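Local coordinates for protein putative deoxyribonuclease yjjV (Escherichia coli, PDB 1ZZM) that probably hydrolyses ester bonds, as a TatD-type member of the metallo-dependent hydrolase superfamily that binds two divalent metal cations per subunit, at residues D192-A195 / K196-L199. Numbering follows the deposited sequence.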
loop_
_atom_site.group_PDB
_atom_site.type_symbol
_atom_site.label_atom_id
_atom_site.label_comp_id
_atom_site.label_asym_id
_atom_site.label_seq_id
_atom_site.Cartn_x
_atom_site.Cartn_y
_atom_site.Cartn_z
ATOM N N ASP A 192 -14.937 4.744 -11.932
ATOM C CA ASP A 192 -16.212 5.266 -11.466
ATOM C C ASP A 192 -16.315 5.185 -9.942
ATOM O O ASP A 192 -16.921 6.048 -9.317
ATOM C CB ASP A 192 -17.387 4.504 -12.099
ATOM C CG ASP A 192 -17.564 4.827 -13.565
ATOM O OD1 ASP A 192 -17.246 5.975 -13.966
ATOM O OD2 ASP A 192 -18.038 3.941 -14.315
ATOM N N VAL A 193 -15.714 4.147 -9.355
ATOM C CA VAL A 193 -15.732 3.981 -7.893
ATOM C C VAL A 193 -14.909 5.082 -7.273
ATOM O O VAL A 193 -15.366 5.813 -6.384
ATOM C CB VAL A 193 -15.112 2.599 -7.472
ATOM C CG1 VAL A 193 -14.952 2.514 -5.919
ATOM C CG2 VAL A 193 -15.969 1.496 -7.959
ATOM N N ILE A 194 -13.686 5.235 -7.775
ATOM C CA ILE A 194 -12.792 6.247 -7.231
ATOM C C ILE A 194 -13.364 7.653 -7.396
ATOM O O ILE A 194 -13.135 8.532 -6.575
ATOM C CB ILE A 194 -11.411 6.132 -7.895
ATOM C CG1 ILE A 194 -10.842 4.762 -7.578
ATOM C CG2 ILE A 194 -10.467 7.206 -7.390
ATOM C CD1 ILE A 194 -10.763 4.416 -6.092
ATOM N N ALA A 195 -14.132 7.865 -8.455
ATOM C CA ALA A 195 -14.749 9.172 -8.656
ATOM C C ALA A 195 -15.805 9.453 -7.589
ATOM O O ALA A 195 -16.080 10.604 -7.277
ATOM C CB ALA A 195 -15.398 9.232 -10.051
ATOM N N LYS A 196 -16.384 8.418 -7.011
ATOM C CA LYS A 196 -17.446 8.617 -6.028
ATOM C C LYS A 196 -17.072 8.577 -4.551
ATOM O O LYS A 196 -17.807 9.112 -3.712
ATOM C CB LYS A 196 -18.559 7.607 -6.263
ATOM C CG LYS A 196 -19.057 7.580 -7.691
ATOM C CD LYS A 196 -20.033 6.434 -7.898
ATOM C CE LYS A 196 -20.354 6.242 -9.380
ATOM N NZ LYS A 196 -21.257 5.076 -9.592
ATOM N N LEU A 197 -15.962 7.935 -4.219
ATOM C CA LEU A 197 -15.582 7.849 -2.804
ATOM C C LEU A 197 -15.264 9.213 -2.200
ATOM O O LEU A 197 -14.896 10.143 -2.909
ATOM C CB LEU A 197 -14.362 6.925 -2.644
ATOM C CG LEU A 197 -14.542 5.450 -3.102
ATOM C CD1 LEU A 197 -13.188 4.683 -3.030
ATOM C CD2 LEU A 197 -15.590 4.766 -2.211
ATOM N N PRO A 198 -15.418 9.344 -0.869
ATOM C CA PRO A 198 -15.132 10.589 -0.133
ATOM C C PRO A 198 -13.646 10.873 -0.341
ATOM O O PRO A 198 -12.817 9.957 -0.258
ATOM C CB PRO A 198 -15.365 10.215 1.316
ATOM C CG PRO A 198 -16.393 9.087 1.241
ATOM C CD PRO A 198 -15.983 8.303 0.004
ATOM N N LEU A 199 -13.301 12.127 -0.582
ATOM C CA LEU A 199 -11.900 12.465 -0.795
ATOM C C LEU A 199 -10.983 12.055 0.372
ATOM O O LEU A 199 -9.802 11.759 0.164
ATOM C CB LEU A 199 -11.761 13.970 -1.021
ATOM C CG LEU A 199 -10.445 14.464 -1.625
ATOM C CD1 LEU A 199 -10.110 13.632 -2.886
ATOM C CD2 LEU A 199 -10.599 15.948 -2.019
#
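Val-193, Ile-194 and Leu-197 meet in a local contact at the C-terminal end of helix 190-196, where the chain leaves the helix for the loop leading to strand 202-204 of the TIM-barrel-like TatD fold. The backbone evidence lies in one shared acceptor. Val-193 O receives Leu-197 N at 3.1 Å, an i to i+4 bond with the donor almost in line with the carbonyl (C=O...N angle 168°). It also takes Lys-196 N at 2.9 Å, an i to i+3 bond that arrives from above the carbonyl plane. Lys-196 N also makes a weak i to i+4 bond to Asp-192 O, 3.4 Å; the shorter i to i+3 bond beside it is consistent with a turn drawn toward 3-10 geometry.

Leu-197 then closes the apolar side. With CG anti to its own carbonyl carbon (chi1 -61°), its CD1 reaches both Val-193 CG1 at 4.0 Å and Ile-194 CD1 at 3.9 Å. The Val-193 and Leu-197 side chains lie abreast, both heading in one direction, whereas Ile-194 meets Leu-197 at a slant. The cluster packs on strand 175-178, through Ile-176 against Ile-194 and Leu-197, and on helix 163-171, through Ala-166 beside Val-193 and Leu-197.

Lys-196 lays its extended chain past Asp-192 O, its CG 3.1 Å from that oxygen. Its NZ remains 5.8 Å from Asp-192 OD2, too far for a salt bridge; that carboxylate pairs with Lys-189 instead. Arg-237 NH1 hydrogen-bonds both Ile-194 O and Leu-197 O, joining the last turn to the outgoing loop. The chemistry implies a helix end secured by doubled acceptance at Val-193 O and a buried aliphatic cluster, without a direct Asp-192/Lys-196 salt bridge, any attraction between those two charges being probably weak and through space.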